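Local coordinates for protein putative laminarinase (Phanerochaete chrysosporium, PDB 2W39) that probably hydrolyses beta-glucosidic bonds in beta-glucans such as laminarin and lichenin, as an extracellular family 16 glycoside hydrolase of a white-rot fungus, at residues T2-F14 / N286-Q298. Residues are numbered along the deposited sequence; the frame is centred on the assembly and turned at random.
Sequences TYHLEDNWVGSAF and NAYWDIASVRVYQ
A classic beta bulge interrupts the antiparallel pairing of the N-terminal strand 2-9 with the C-terminal strand residues 293-297: Glu-6 N and Asp-7 N both donate to Val-296 O, at 2.7 and 3.1 Å. Beyond it, Trp-9 and Val-294 form a hydrogen-bonded pair. The indole suits this buried face because it is broad enough to reach two valines: Trp-9 CE3, at the ring edge, lies 3.6 Å from Val-294 CG1, and CZ3 meets Val-296 CG2. Phe-14 brings its ring edge to Val-294 CG2. On the other face, Asn-8, with CG anti to its backbone N (chi1 -175°), runs alongside Arg-295 and receives NE on OD1 at 2.8 Å, the donor standing above the carbonyl plane; a water joins Asn-8 ND2 to Arg-295 NH2. A leucine in place of Arg-295 would probably leave Asn-8 OD1 without this donor and its amide freer to turn. Leu-5 CD1 lies over one face of the Tyr-297 ring in a CH-pi contact, 4.1 Å from its centroid, while the phenol reaches Pro-216 O. Glu-6 stacks its carboxylate on the Gln-298 amide, the planes 4° apart, and pairs with Lys-78. Chain ends joined as neighbouring strands in one sheet are characteristic of the GH16 beta-sandwich (jelly roll).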
ATOM      1  N   THR A   2      12.822  -5.253  20.054  1.00 10.63           N
ATOM      2  CA  THR A   2      13.245  -3.853  20.097  1.00 10.28           C
ATOM      3  C   THR A   2      13.984  -3.497  18.818  1.00  9.20           C
ATOM      4  O   THR A   2      14.847  -4.243  18.346  1.00 10.09           O
ATOM      5  CB  THR A   2      14.138  -3.576  21.335  1.00 10.67           C
ATOM      6  OG1 THR A   2      13.368  -3.810  22.518  1.00 13.54           O
ATOM      7  CG2 THR A   2      14.632  -2.150  21.362  1.00 12.57           C
ATOM      8  N   TYR A   3      13.627  -2.348  18.257  1.00  7.35           N
ATOM      9  CA  TYR A   3      14.252  -1.850  17.029  1.00  6.75           C
ATOM     10  C   TYR A   3      14.567  -0.379  17.227  1.00  6.76           C
ATOM     11  O   TYR A   3      13.997   0.287  18.111  1.00  7.41           O
ATOM     12  CB  TYR A   3      13.323  -2.005  15.810  1.00  7.00           C
ATOM     13  CG  TYR A   3      12.853  -3.397  15.500  1.00  6.77           C
ATOM     14  CD1 TYR A   3      13.490  -4.172  14.525  1.00  8.41           C
ATOM     15  CD2 TYR A   3      11.738  -3.941  16.127  1.00  7.02           C
ATOM     16  CE1 TYR A   3      13.038  -5.438  14.210  1.00  9.83           C
ATOM     17  CE2 TYR A   3      11.281  -5.213  15.811  1.00  7.26           C
ATOM     18  CZ  TYR A   3      11.952  -5.947  14.858  1.00  8.54           C
ATOM     19  OH  TYR A   3      11.527  -7.220  14.530  1.00  9.69           O
ATOM     20  N   HIS A   4      15.425   0.141  16.359  1.00  6.62           N
ATOM     21  CA  HIS A   4      15.858   1.532  16.445  1.00  6.94           C
ATOM     22  C   HIS A   4      15.731   2.193  15.092  1.00  6.47           C
ATOM     23  O   HIS A   4      15.852   1.553  14.041  1.00  6.75           O
ATOM     24  CB  HIS A   4      17.294   1.624  16.981  1.00  7.53           C
ATOM     25  CG  HIS A   4      17.417   1.046  18.345  1.00  7.44           C
ATOM     26  ND1 HIS A   4      17.763  -0.269  18.576  1.00  8.87           N
ATOM     27  CD2 HIS A   4      17.122   1.576  19.554  1.00  7.23           C
ATOM     28  CE1 HIS A   4      17.730  -0.506  19.881  1.00  8.14           C
ATOM     29  NE2 HIS A   4      17.350   0.600  20.494  1.00  8.88           N
ATOM     30  N   LEU A   5      15.528   3.499  15.111  1.00  6.75           N
ATOM     31  CA  LEU A   5      15.263   4.244  13.892  1.00  7.02           C
ATOM     32  C   LEU A   5      16.371   4.062  12.871  1.00  6.87           C
ATOM     33  O   LEU A   5      17.565   4.172  13.199  1.00  7.55           O
ATOM     34  CB  LEU A   5      15.102   5.719  14.241  1.00  8.13           C
ATOM     35  CG  LEU A   5      14.532   6.636  13.183  1.00  9.00           C
ATOM     36  CD1 LEU A   5      13.095   6.214  12.780  1.00  9.52           C
ATOM     37  CD2 LEU A   5      14.565   8.063  13.724  1.00 11.32           C
ATOM     38  N   GLU A   6      15.964   3.797  11.635  1.00  6.36           N
ATOM     39  CA  GLU A   6      16.854   3.624  10.488  1.00  7.41           C
ATOM     40  C   GLU A   6      16.638   4.745   9.462  1.00  7.49           C
ATOM     41  O   GLU A   6      17.595   5.233   8.864  1.00  9.14           O
ATOM     42  CB  GLU A   6      16.613   2.230   9.873  1.00  8.32           C
ATOM     43  CG  GLU A   6      17.364   1.904   8.601  1.00 10.52           C
ATOM     44  CD  GLU A   6      18.869   1.883   8.757  1.00 11.75           C
ATOM     45  OE1 GLU A   6      19.390   1.770   9.878  1.00 13.09           O
ATOM     46  OE2 GLU A   6      19.548   1.953   7.713  1.00 14.34           O
ATOM     47  N   ASP A   7      15.379   5.117   9.236  1.00  7.17           N
ATOM     48  CA  ASP A   7      15.008   6.185   8.306  1.00  7.89           C
ATOM     49  C   ASP A   7      13.805   6.915   8.841  1.00  7.74           C
ATOM     50  O   ASP A   7      12.862   6.303   9.332  1.00  8.49           O
ATOM     51  CB  ASP A   7      14.670   5.622   6.926  1.00  8.71           C
ATOM     52  CG  ASP A   7      15.862   4.994   6.252  1.00  9.71           C
ATOM     53  OD1 ASP A   7      16.746   5.746   5.782  1.00 12.08           O
ATOM     54  OD2 ASP A   7      15.931   3.746   6.191  1.00 11.27           O
ATOM     55  N   ASN A   8      13.841   8.232   8.725  1.00  8.16           N
ATOM     56  CA  ASN A   8      12.761   9.074   9.155  1.00  8.75           C
ATOM     57  C   ASN A   8      12.395   9.971   7.990  1.00  8.31           C
ATOM     58  O   ASN A   8      13.115  10.939   7.707  1.00 10.29           O
ATOM     59  CB  ASN A   8      13.205   9.922  10.354  1.00 10.24           C
ATOM     60  CG  ASN A   8      12.073  10.743  10.925  1.00 12.85           C
ATOM     61  OD1 ASN A   8      10.905  10.528  10.596  1.00 15.86           O
ATOM     62  ND2 ASN A   8      12.410  11.714  11.767  1.00 17.43           N
ATOM     63  N   TRP A   9      11.294   9.653   7.310  1.00  7.20           N
ATOM     64  CA  TRP A   9      10.919  10.396   6.122  1.00  7.62           C
ATOM     65  C   TRP A   9       9.684  11.244   6.357  1.00  7.17           C
ATOM     66  O   TRP A   9       8.600  10.718   6.625  1.00  6.76           O
ATOM     67  CB  TRP A   9      10.697   9.437   4.965  1.00  7.46           C
ATOM     68  CG  TRP A   9      11.870   8.549   4.617  1.00  7.22           C
ATOM     69  CD1 TRP A   9      13.180   8.913   4.470  1.00  7.66           C
ATOM     70  CD2 TRP A   9      11.808   7.150   4.322  1.00  6.69           C
ATOM     71  NE1 TRP A   9      13.931   7.816   4.106  1.00  7.44           N
ATOM     72  CE2 TRP A   9      13.110   6.725   3.998  1.00  6.55           C
ATOM     73  CE3 TRP A   9      10.772   6.210   4.333  1.00  6.62           C
ATOM     74  CZ2 TRP A   9      13.404   5.403   3.661  1.00  7.57           C
ATOM     75  CZ3 TRP A   9      11.058   4.905   3.983  1.00  7.19           C
ATOM     76  CH2 TRP A   9      12.369   4.509   3.662  1.00  7.34           C
ATOM     77  N   VAL A  10       9.872  12.556   6.249  1.00  7.45           N
ATOM     78  CA  VAL A  10       8.797  13.532   6.378  1.00  8.36           C
ATOM     79  C   VAL A  10       8.957  14.572   5.271  1.00  7.98           C
ATOM     80  O   VAL A  10      10.069  15.053   5.015  1.00  8.60           O
ATOM     81  CB  VAL A  10       8.874  14.242   7.758  1.00  9.00           C
ATOM     82  CG1 VAL A  10       7.841  15.364   7.868  1.00 10.16           C
ATOM     83  CG2 VAL A  10       8.696  13.231   8.898  1.00 10.17           C
ATOM     84  N   GLY A  11       7.857  14.926   4.615  1.00  8.30           N
ATOM     85  CA  GLY A  11       7.862  16.066   3.685  1.00  9.04           C
ATOM     86  C   GLY A  11       8.907  15.957   2.597  1.00  9.39           C
ATOM     87  O   GLY A  11       8.977  14.957   1.889  1.00  8.95           O
ATOM     88  N   SER A  12       9.757  16.976   2.480  1.00  9.85           N
ATOM     89  CA  SER A  12      10.729  17.015   1.391  1.00 10.31           C
ATOM     90  C   SER A  12      11.758  15.871   1.430  1.00  9.44           C
ATOM     91  O   SER A  12      12.407  15.597   0.421  1.00  9.29           O
ATOM     92  CB  SER A  12      11.456  18.359   1.378  1.00 11.77           C
ATOM     93  OG  SER A  12      12.202  18.518   2.566  1.00 15.60           O
ATOM     94  N   ALA A  13      11.899  15.196   2.574  1.00  9.42           N
ATOM     95  CA  ALA A  13      12.848  14.076   2.659  1.00  9.35           C
ATOM     96  C   ALA A  13      12.591  13.044   1.567  1.00  8.40           C
ATOM     97  O   ALA A  13      13.520  12.442   1.043  1.00  8.80           O
ATOM     98  CB  ALA A  13      12.781  13.402   4.027  1.00  9.71           C
ATOM     99  N   PHE A  14      11.318  12.817   1.245  1.00  8.15           N
ATOM    100  CA  PHE A  14      10.959  11.801   0.261  1.00  7.80           C
ATOM    101  C   PHE A  14      11.564  12.081  -1.111  1.00  8.05           C
ATOM    102  O   PHE A  14      11.782  11.151  -1.886  1.00  9.09           O
ATOM    103  CB  PHE A  14       9.438  11.684   0.130  1.00  8.07           C
ATOM    104  CG  PHE A  14       8.769  11.032   1.308  1.00  7.24           C
ATOM    105  CD1 PHE A  14       8.642   9.643   1.364  1.00  6.87           C
ATOM    106  CD2 PHE A  14       8.242  11.802   2.337  1.00  6.88           C
ATOM    107  CE1 PHE A  14       7.991   9.027   2.437  1.00  7.73           C
ATOM    108  CE2 PHE A  14       7.598  11.205   3.428  1.00  7.42           C
ATOM    109  CZ  PHE A  14       7.462   9.806   3.474  1.00  7.03           C
ATOM    110  N   ASN A 286     -10.095  13.781  -5.073  1.00  8.24           N
ATOM    111  CA  ASN A 286      -9.818  13.120  -3.798  1.00  8.52           C
ATOM    112  C   ASN A 286      -8.985  11.858  -3.934  1.00  6.88           C
ATOM    113  O   ASN A 286      -8.831  11.107  -2.978  1.00  6.94           O
ATOM    114  CB  ASN A 286     -11.104  12.890  -3.011  1.00 10.05           C
ATOM    115  CG  ASN A 286     -11.687  14.198  -2.488  1.00 13.44           C
ATOM    116  OD1 ASN A 286     -10.945  15.103  -2.092  1.00 16.90           O
ATOM    117  ND2 ASN A 286     -13.009  14.305  -2.494  1.00 17.58           N
ATOM    118  N   ALA A 287      -8.392  11.674  -5.110  1.00  6.45           N
ATOM    119  CA  ALA A 287      -7.508  10.537  -5.361  1.00  6.12           C
ATOM    120  C   ALA A 287      -6.071  10.920  -5.001  1.00  5.89           C
ATOM    121  O   ALA A 287      -5.203  11.033  -5.870  1.00  6.26           O
ATOM    122  CB  ALA A 287      -7.627  10.093  -6.809  1.00  6.56           C
ATOM    123  N   TYR A 288      -5.846  11.134  -3.705  1.00  5.67           N
ATOM    124  CA  TYR A 288      -4.527  11.514  -3.208  1.00  5.80           C
ATOM    125  C   TYR A 288      -4.174  10.796  -1.921  1.00  5.65           C
ATOM    126  O   TYR A 288      -5.041  10.509  -1.082  1.00  5.42           O
ATOM    127  CB  TYR A 288      -4.398  13.042  -3.000  1.00  6.45           C
ATOM    128  CG  TYR A 288      -5.263  13.656  -1.919  1.00  6.99           C
ATOM    129  CD1 TYR A 288      -4.777  13.852  -0.624  1.00  7.21           C
ATOM    130  CD2 TYR A 288      -6.562  14.082  -2.207  1.00  7.68           C
ATOM    131  CE1 TYR A 288      -5.578  14.445   0.365  1.00  7.63           C
ATOM    132  CE2 TYR A 288      -7.358  14.652  -1.231  1.00  8.10           C
ATOM    133  CZ  TYR A 288      -6.864  14.824   0.047  1.00  7.99           C
ATOM    134  OH  TYR A 288      -7.649  15.395   1.019  1.00  9.75           O
ATOM    135  N   TRP A 289      -2.886  10.503  -1.783  1.00  5.09           N
ATOM    136  CA  TRP A 289      -2.287  10.189  -0.497  1.00  5.57           C
ATOM    137  C   TRP A 289      -1.890  11.493   0.171  1.00  5.21           C
ATOM    138  O   TRP A 289      -1.340  12.380  -0.482  1.00  5.90           O
ATOM    139  CB  TRP A 289      -1.002   9.393  -0.713  1.00  5.24           C
ATOM    140  CG  TRP A 289      -1.139   7.983  -1.214  1.00  4.89           C
ATOM    141  CD1 TRP A 289      -0.986   7.546  -2.503  1.00  5.31           C
ATOM    142  CD2 TRP A 289      -1.386   6.824  -0.420  1.00  4.87           C
ATOM    143  NE1 TRP A 289      -1.156   6.173  -2.562  1.00  4.97           N
ATOM    144  CE2 TRP A 289      -1.378   5.709  -1.289  1.00  4.73           C
ATOM    145  CE3 TRP A 289      -1.607   6.617   0.952  1.00  5.31           C
ATOM    146  CZ2 TRP A 289      -1.573   4.402  -0.830  1.00  5.32           C
ATOM    147  CZ3 TRP A 289      -1.822   5.311   1.402  1.00  5.58           C
ATOM    148  CH2 TRP A 289      -1.804   4.228   0.515  1.00  5.61           C
ATOM    149  N   ASP A 290      -2.120  11.592   1.484  1.00  5.47           N
ATOM    150  CA  ASP A 290      -1.537  12.651   2.322  1.00  5.76           C
ATOM    151  C   ASP A 290      -0.860  11.896   3.452  1.00  5.87           C
ATOM    152  O   ASP A 290      -1.543  11.254   4.273  1.00  6.09           O
ATOM    153  CB  ASP A 290      -2.628  13.615   2.823  1.00  6.91           C
ATOM    154  CG  ASP A 290      -2.101  14.677   3.780  1.00  8.34           C
ATOM    155  OD1 ASP A 290      -1.018  14.514   4.357  1.00  8.92           O
ATOM    156  OD2 ASP A 290      -2.818  15.690   3.980  1.00 13.12           O
ATOM    157  N   ILE A 291       0.468  11.914   3.443  1.00  5.62           N
ATOM    158  CA  ILE A 291       1.273  11.124   4.366  1.00  6.18           C
ATOM    159  C   ILE A 291       2.037  12.076   5.282  1.00  5.96           C
ATOM    160  O   ILE A 291       2.716  13.005   4.811  1.00  6.56           O
ATOM    161  CB  ILE A 291       2.208  10.197   3.575  1.00  7.30           C
ATOM    162  CG1 ILE A 291       1.353   9.123   2.874  1.00  7.85           C
ATOM    163  CG2 ILE A 291       3.255   9.557   4.491  1.00  7.85           C
ATOM    164  CD1 ILE A 291       2.049   8.390   1.735  1.00  9.64           C
ATOM    165  N   ALA A 292       1.881  11.871   6.588  1.00  5.87           N
ATOM    166  CA  ALA A 292       2.567  12.676   7.596  1.00  6.39           C
ATOM    167  C   ALA A 292       4.011  12.218   7.801  1.00  6.62           C
ATOM    168  O   ALA A 292       4.907  13.054   8.012  1.00  7.29           O
ATOM    169  CB  ALA A 292       1.794  12.627   8.929  1.00  7.15           C
ATOM    170  N   SER A 293       4.242  10.903   7.761  1.00  6.09           N
ATOM    171  CA  SER A 293       5.589  10.364   7.910  1.00  6.20           C
ATOM    172  C   SER A 293       5.593   8.905   7.510  1.00  5.62           C
ATOM    173  O   SER A 293       4.562   8.204   7.596  1.00  5.47           O
ATOM    174  CB  SER A 293       6.094  10.486   9.356  1.00  7.10           C
ATOM    175  OG  SER A 293       5.256   9.783  10.251  1.00  7.84           O
ATOM    176  N   VAL A 294       6.774   8.444   7.104  1.00  5.86           N
ATOM    177  CA  VAL A 294       7.069   7.012   7.011  1.00  5.72           C
ATOM    178  C   VAL A 294       8.389   6.822   7.740  1.00  5.96           C
ATOM    179  O   VAL A 294       9.357   7.529   7.441  1.00  6.28           O
ATOM    180  CB  VAL A 294       7.144   6.493   5.563  1.00  5.57           C
ATOM    181  CG1 VAL A 294       7.558   5.021   5.542  1.00  6.85           C
ATOM    182  CG2 VAL A 294       5.798   6.678   4.850  1.00  6.58           C
ATOM    183  N   ARG A 295       8.419   5.913   8.714  1.00  5.53           N
ATOM    184  CA  ARG A 295       9.615   5.662   9.500  1.00  6.34           C
ATOM    185  C   ARG A 295       9.947   4.194   9.417  1.00  5.95           C
ATOM    186  O   ARG A 295       9.066   3.335   9.475  1.00  7.01           O
ATOM    187  CB  ARG A 295       9.404   6.081  10.954  1.00  7.30           C
ATOM    188  CG  ARG A 295       9.184   7.595  11.063  1.00  9.37           C
ATOM    189  CD  ARG A 295       9.122   8.130  12.479  1.00 12.35           C
ATOM    190  NE  ARG A 295       8.967   9.594  12.445  1.00 14.75           N
ATOM    191  CZ  ARG A 295       7.852  10.258  12.756  1.00 14.78           C
ATOM    192  NH1 ARG A 295       6.769   9.612  13.165  1.00 15.65           N
ATOM    193  NH2 ARG A 295       7.823  11.583  12.666  1.00 17.06           N
ATOM    194  N   VAL A 296      11.236   3.915   9.281  1.00  5.36           N
ATOM    195  CA  VAL A 296      11.703   2.541   9.230  1.00  5.27           C
ATOM    196  C   VAL A 296      12.668   2.329  10.384  1.00  5.14           C
ATOM    197  O   VAL A 296      13.477   3.212  10.690  1.00  5.87           O
ATOM    198  CB  VAL A 296      12.391   2.218   7.896  1.00  5.94           C
ATOM    199  CG1 VAL A 296      12.827   0.750   7.877  1.00  8.19           C
ATOM    200  CG2 VAL A 296      11.444   2.509   6.722  1.00  7.79           C
ATOM    201  N   TYR A 297      12.566   1.155  11.001  1.00  5.19           N
ATOM    202  CA  TYR A 297      13.383   0.762  12.139  1.00  5.62           C
ATOM    203  C   TYR A 297      14.043  -0.565  11.808  1.00  5.77           C
ATOM    204  O   TYR A 297      13.464  -1.422  11.142  1.00  5.72           O
ATOM    205  CB  TYR A 297      12.505   0.561  13.377  1.00  5.72           C
ATOM    206  CG  TYR A 297      11.783   1.806  13.822  1.00  5.78           C
ATOM    207  CD1 TYR A 297      10.621   2.229  13.176  1.00  6.17           C
ATOM    208  CD2 TYR A 297      12.239   2.535  14.914  1.00  6.75           C
ATOM    209  CE1 TYR A 297       9.953   3.372  13.600  1.00  7.07           C
ATOM    210  CE2 TYR A 297      11.577   3.668  15.341  1.00  6.99           C
ATOM    211  CZ  TYR A 297      10.434   4.088  14.675  1.00  7.22           C
ATOM    212  OH  TYR A 297       9.751   5.217  15.094  1.00  8.12           O
ATOM    213  N   GLN A 298      15.253  -0.760  12.330  1.00  6.56           N
ATOM    214  CA  GLN A 298      15.990  -2.016  12.199  1.00  8.07           C
ATOM    215  C   GLN A 298      16.734  -2.308  13.485  1.00  8.84           C
ATOM    216  O   GLN A 298      17.156  -3.454  13.678  1.00 10.69           O
ATOM    217  CB  GLN A 298      17.057  -1.925  11.119  1.00 10.87           C
ATOM    218  CG  GLN A 298      16.548  -1.927   9.729  1.00 13.17           C
ATOM    219  CD  GLN A 298      17.657  -1.776   8.688  1.00 13.42           C
ATOM    220  OE1 GLN A 298      18.864  -1.729   8.984  1.00 17.09           O
ATOM    221  NE2 GLN A 298      17.248  -1.708   7.477  1.00 12.76           N
ATOM    222  OXT GLN A 298      16.954  -1.379  14.280  1.00  9.50           O
TER
HETATM  223  O   HOH W   1      10.019  13.472  12.431  1.00 24.52           O
HETATM  224  O   HOH W   2       5.385  13.930   5.372  1.00  9.19           O